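Local coordinates for putative acyl-CoA thioester hydrolase YbhC (Escherichia coli K-12, PDB 3GRH), which is a putative thioesterase of the outer membrane, a lipoprotein of the pectinesterase family that neither binds pectin nor has pectinesterase activity, at residues T135-D149 with N207-D219. Residues are numbered along the deposited sequence; the frame is centred on the assembly and turned at random.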
loop_
_atom_site.group_PDB
_atom_site.type_symbol
_atom_site.label_atom_id
_atom_site.label_comp_id
_atom_site.label_asym_id
_atom_site.label_seq_id
_atom_site.Cartn_x
_atom_site.Cartn_y
_atom_site.Cartn_z
ATOM N N THR A 135 11.363 -7.947 -16.689
ATOM C CA THR A 135 11.524 -9.129 -17.585
ATOM C C THR A 135 12.492 -10.171 -17.044
ATOM O O THR A 135 12.886 -11.129 -17.781
ATOM C CB THR A 135 11.880 -8.689 -18.975
ATOM O OG1 THR A 135 13.200 -8.158 -18.969
ATOM C CG2 THR A 135 10.864 -7.703 -19.537
ATOM N N GLY A 136 12.788 -10.090 -15.760
ATOM C CA GLY A 136 13.610 -11.089 -15.087
ATOM C C GLY A 136 12.819 -12.368 -14.788
ATOM O O GLY A 136 11.561 -12.364 -14.887
ATOM N N GLU A 137 13.540 -13.434 -14.355
ATOM C CA GLU A 137 12.857 -14.709 -13.924
ATOM C C GLU A 137 12.093 -14.511 -12.641
ATOM O O GLU A 137 11.032 -15.133 -12.436
ATOM C CB GLU A 137 13.823 -15.917 -13.772
ATOM C CG GLU A 137 13.418 -17.290 -12.779
ATOM C CD GLU A 137 12.489 -18.558 -13.214
ATOM O OE1 GLU A 137 12.568 -19.150 -14.358
ATOM O OE2 GLU A 137 11.712 -19.119 -12.295
ATOM N N LYS A 138 12.564 -13.611 -11.764
ATOM C CA LYS A 138 11.868 -13.314 -10.531
ATOM C C LYS A 138 11.708 -11.806 -10.347
ATOM O O LYS A 138 12.499 -11.033 -10.889
ATOM C CB LYS A 138 12.695 -13.809 -9.335
ATOM C CG LYS A 138 12.752 -15.340 -9.264
ATOM C CD LYS A 138 13.586 -15.856 -8.124
ATOM C CE LYS A 138 13.924 -17.334 -8.258
ATOM N NZ LYS A 138 15.083 -17.612 -9.187
ATOM N N PRO A 139 10.790 -11.397 -9.481
ATOM C CA PRO A 139 10.698 -9.930 -9.253
ATOM C C PRO A 139 11.916 -9.273 -8.695
ATOM O O PRO A 139 12.211 -8.106 -9.024
ATOM C CB PRO A 139 9.490 -9.794 -8.295
ATOM C CG PRO A 139 8.744 -10.983 -8.474
ATOM C CD PRO A 139 9.678 -12.093 -8.835
ATOM N N ILE A 140 12.747 -10.040 -7.983
ATOM C CA ILE A 140 13.976 -9.473 -7.419
ATOM C C ILE A 140 15.039 -9.107 -8.452
ATOM O O ILE A 140 16.071 -8.490 -8.166
ATOM C CB ILE A 140 14.514 -10.422 -6.307
ATOM C CG1 ILE A 140 15.540 -9.665 -5.435
ATOM C CG2 ILE A 140 15.050 -11.710 -6.898
ATOM C CD1 ILE A 140 14.922 -8.535 -4.509
ATOM N N ASP A 141 14.858 -9.595 -9.670
ATOM C CA ASP A 141 15.801 -9.370 -10.744
ATOM C C ASP A 141 15.805 -7.956 -11.285
ATOM O O ASP A 141 16.807 -7.598 -11.870
ATOM C CB ASP A 141 15.551 -10.426 -11.801
ATOM C CG ASP A 141 16.015 -11.839 -11.285
ATOM O OD1 ASP A 141 17.052 -11.918 -10.529
ATOM O OD2 ASP A 141 15.405 -12.908 -11.621
ATOM N N VAL A 142 14.713 -7.172 -11.085
ATOM C CA VAL A 142 14.659 -5.786 -11.497
ATOM C C VAL A 142 14.478 -5.021 -10.179
ATOM O O VAL A 142 13.433 -5.156 -9.553
ATOM C CB VAL A 142 13.503 -5.529 -12.472
ATOM C CG1 VAL A 142 13.249 -4.013 -12.590
ATOM C CG2 VAL A 142 13.778 -6.202 -13.789
ATOM N N LYS A 143 15.431 -4.186 -9.803
ATOM C CA LYS A 143 15.437 -3.478 -8.513
ATOM C C LYS A 143 15.414 -1.991 -8.766
ATOM O O LYS A 143 16.283 -1.479 -9.403
ATOM C CB LYS A 143 16.686 -3.782 -7.740
ATOM C CG LYS A 143 16.830 -5.250 -7.361
ATOM C CD LYS A 143 18.070 -5.536 -6.568
ATOM C CE LYS A 143 18.223 -6.930 -6.021
ATOM N NZ LYS A 143 18.663 -7.942 -7.093
ATOM N N ILE A 144 14.426 -1.326 -8.256
ATOM C CA ILE A 144 14.276 0.115 -8.337
ATOM C C ILE A 144 14.443 0.661 -6.934
ATOM O O ILE A 144 13.788 0.188 -6.011
ATOM C CB ILE A 144 12.864 0.460 -8.801
ATOM C CG1 ILE A 144 12.666 -0.043 -10.223
ATOM C CG2 ILE A 144 12.636 2.003 -8.653
ATOM C CD1 ILE A 144 11.167 0.147 -10.634
ATOM N N GLY A 145 15.394 1.547 -6.705
ATOM C CA GLY A 145 15.630 1.965 -5.329
ATOM C C GLY A 145 16.334 3.308 -5.221
ATOM O O GLY A 145 17.011 3.810 -6.110
ATOM N N LEU A 146 16.145 3.884 -4.066
ATOM C CA LEU A 146 16.864 5.096 -3.636
ATOM C C LEU A 146 16.658 5.169 -2.093
ATOM O O LEU A 146 15.695 4.581 -1.599
ATOM C CB LEU A 146 16.328 6.383 -4.289
ATOM C CG LEU A 146 17.165 7.608 -4.219
ATOM C CD1 LEU A 146 18.456 7.391 -5.013
ATOM C CD2 LEU A 146 16.361 8.813 -4.711
ATOM N N SER A 147 17.521 5.870 -1.371
ATOM C CA SER A 147 17.353 6.079 0.071
ATOM C C SER A 147 16.819 7.457 0.295
ATOM O O SER A 147 17.485 8.439 0.001
ATOM C CB SER A 147 18.673 5.945 0.814
ATOM O OG SER A 147 19.176 4.636 0.698
ATOM N N LEU A 148 15.603 7.576 0.822
ATOM C CA LEU A 148 15.021 8.855 1.149
ATOM C C LEU A 148 14.282 8.775 2.473
ATOM O O LEU A 148 13.564 7.817 2.745
ATOM C CB LEU A 148 14.014 9.281 0.135
ATOM C CG LEU A 148 14.481 9.511 -1.276
ATOM C CD1 LEU A 148 13.215 9.751 -2.162
ATOM C CD2 LEU A 148 15.565 10.638 -1.399
ATOM N N ASP A 149 14.512 9.729 3.319
ATOM C CA ASP A 149 13.944 9.763 4.682
ATOM C C ASP A 149 13.106 11.029 4.821
ATOM O O ASP A 149 13.565 12.096 4.501
ATOM C CB ASP A 149 15.088 9.797 5.671
ATOM C CG ASP A 149 14.684 9.690 7.175
ATOM O OD1 ASP A 149 13.568 10.026 7.648
ATOM O OD2 ASP A 149 15.585 9.259 7.985
ATOM N N ASN A 207 6.188 -7.833 -11.679
ATOM C CA ASN A 207 7.440 -8.537 -11.811
ATOM C C ASN A 207 8.657 -7.662 -11.630
ATOM O O ASN A 207 9.627 -7.690 -12.371
ATOM C CB ASN A 207 7.546 -9.357 -13.101
ATOM C CG ASN A 207 8.663 -10.370 -13.036
ATOM O OD1 ASN A 207 8.865 -11.033 -11.970
ATOM N ND2 ASN A 207 9.291 -10.626 -14.173
ATOM N N LEU A 208 8.660 -6.876 -10.553
ATOM C CA LEU A 208 9.773 -6.015 -10.213
ATOM C C LEU A 208 9.800 -5.746 -8.723
ATOM O O LEU A 208 8.909 -6.159 -8.015
ATOM C CB LEU A 208 9.787 -4.708 -10.957
ATOM C CG LEU A 208 8.517 -3.951 -11.094
ATOM C CD1 LEU A 208 8.216 -3.196 -9.822
ATOM C CD2 LEU A 208 8.570 -3.047 -12.249
ATOM N N THR A 209 10.874 -5.106 -8.278
ATOM C CA THR A 209 11.119 -4.813 -6.863
ATOM C C THR A 209 11.277 -3.341 -6.738
ATOM O O THR A 209 12.006 -2.730 -7.480
ATOM C CB THR A 209 12.384 -5.512 -6.315
ATOM O OG1 THR A 209 12.120 -6.928 -6.426
ATOM C CG2 THR A 209 12.630 -5.170 -4.846
ATOM N N ILE A 210 10.601 -2.787 -5.740
ATOM C CA ILE A 210 10.736 -1.335 -5.419
ATOM C C ILE A 210 11.136 -1.235 -3.948
ATOM O O ILE A 210 10.522 -1.846 -3.113
ATOM C CB ILE A 210 9.486 -0.565 -5.628
ATOM C CG1 ILE A 210 9.077 -0.550 -7.114
ATOM C CG2 ILE A 210 9.707 0.861 -5.116
ATOM C CD1 ILE A 210 7.599 -0.226 -7.384
ATOM N N GLU A 211 12.249 -0.545 -3.669
ATOM C CA GLU A 211 12.839 -0.555 -2.311
ATOM C C GLU A 211 13.226 0.891 -1.976
ATOM O O GLU A 211 13.867 1.565 -2.759
ATOM C CB GLU A 211 14.048 -1.489 -2.258
ATOM C CG GLU A 211 14.700 -1.600 -0.914
ATOM C CD GLU A 211 15.675 -2.739 -0.762
ATOM O OE1 GLU A 211 15.276 -3.887 -1.093
ATOM O OE2 GLU A 211 16.791 -2.494 -0.250
ATOM N N ASN A 212 12.851 1.323 -0.788
ATOM C CA ASN A 212 13.509 2.474 -0.152
ATOM C C ASN A 212 14.661 1.921 0.670
ATOM O O ASN A 212 14.438 1.204 1.625
ATOM C CB ASN A 212 12.550 3.351 0.629
ATOM C CG ASN A 212 13.141 4.648 1.000
ATOM O OD1 ASN A 212 14.290 4.658 1.445
ATOM N ND2 ASN A 212 12.366 5.750 0.946
ATOM N N THR A 213 15.838 2.192 0.158
ATOM C CA THR A 213 17.053 1.495 0.591
ATOM C C THR A 213 17.608 2.164 1.865
ATOM O O THR A 213 18.703 1.773 2.353
ATOM C CB THR A 213 18.070 1.477 -0.527
ATOM O OG1 THR A 213 18.328 2.810 -0.999
ATOM C CG2 THR A 213 17.566 0.719 -1.746
ATOM N N LEU A 214 16.888 3.073 2.492
ATOM C CA LEU A 214 17.327 3.606 3.810
ATOM C C LEU A 214 17.567 2.469 4.825
ATOM O O LEU A 214 18.620 2.411 5.508
ATOM C CB LEU A 214 16.305 4.588 4.338
ATOM C CG LEU A 214 16.656 5.466 5.511
ATOM C CD1 LEU A 214 17.641 6.584 5.051
ATOM C CD2 LEU A 214 15.400 6.069 6.146
ATOM N N GLY A 215 16.680 1.499 4.829
ATOM C CA GLY A 215 16.914 0.275 5.523
ATOM C C GLY A 215 17.382 0.426 6.928
ATOM O O GLY A 215 16.759 1.136 7.722
ATOM N N ASP A 216 18.462 -0.291 7.259
ATOM C CA ASP A 216 18.957 -0.287 8.636
ATOM C C ASP A 216 20.089 0.737 8.864
ATOM O O ASP A 216 20.901 0.655 9.844
ATOM C CB ASP A 216 19.351 -1.706 9.025
ATOM C CG ASP A 216 18.240 -2.758 8.754
ATOM O OD1 ASP A 216 17.027 -2.557 9.097
ATOM O OD2 ASP A 216 18.593 -3.830 8.192
ATOM N N SER A 217 20.139 1.766 8.025
ATOM C CA SER A 217 21.116 2.818 8.152
ATOM C C SER A 217 20.725 3.843 9.199
ATOM O O SER A 217 21.510 4.730 9.561
ATOM C CB SER A 217 21.401 3.515 6.810
ATOM O OG SER A 217 20.329 4.330 6.411
ATOM N N VAL A 218 19.489 3.735 9.681
ATOM C CA VAL A 218 18.951 4.627 10.655
ATOM C C VAL A 218 18.480 3.840 11.867
ATOM O O VAL A 218 18.363 2.596 11.832
ATOM C CB VAL A 218 17.788 5.455 10.042
ATOM C CG1 VAL A 218 18.332 6.254 8.881
ATOM C CG2 VAL A 218 16.628 4.536 9.559
ATOM N N ASP A 219 18.270 4.560 12.953
ATOM C CA ASP A 219 17.804 3.983 14.202
ATOM C C ASP A 219 16.327 3.668 14.313
ATOM O O ASP A 219 15.591 3.664 13.301
ATOM C CB ASP A 219 18.226 4.844 15.412
ATOM C CG ASP A 219 17.533 6.197 15.496
ATOM O OD1 ASP A 219 16.461 6.470 14.954
ATOM O OD2 ASP A 219 18.114 7.093 16.169
HETATM O O HOH W 1 12.036 -9.129 -12.969
HETATM O O HOH W 2 8.543 -13.744 -12.280
#
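N212 grips L148 with both ends of its amide: N212 ND2 lies in the carbonyl plane of L148 and meets a lone pair of its O at 3.0 Å, while N212 OD1 takes L148 N at a longer 3.3 Å. With CG anti to the backbone N (chi1 -167°), the amide reaches the backbone of L148, just beyond strand 142-146. OD1 also accepts from L214 N, closing an Asx turn, and ND2 has a further acceptor in V226 O. S147 OG and T213 OG1 share a short 2.6 Å hydrogen bond.

At the other end, N207 ND2 donates to G136 O at 2.9 Å, the acceptor lying in its amide plane, and also to G134 O. T209 OG1 bonds P139 O from above the carbonyl plane and receives N241 ND2 from strand 240-243.

Between these ends, strands 142-146 and 208-212 run parallel, their axes 4.7 Å apart at the closest, with T209 N bonded to V142 O, I144 N to T209 O and E211 N to I144 O. I144 and I210 lie side by side on one face, CD1 to CG1 4.2 Å, and V142 CG1 packs on L208 CB. L214 CD2 rests against CB and OD2 of D149, whose carboxylate is held by G151 N at OD1 and H223 ND1 at OD2. Such parallel stacking of neighbouring coils is characteristic of a parallel beta-helix, the right-handed fold of carbohydrate esterase family 8.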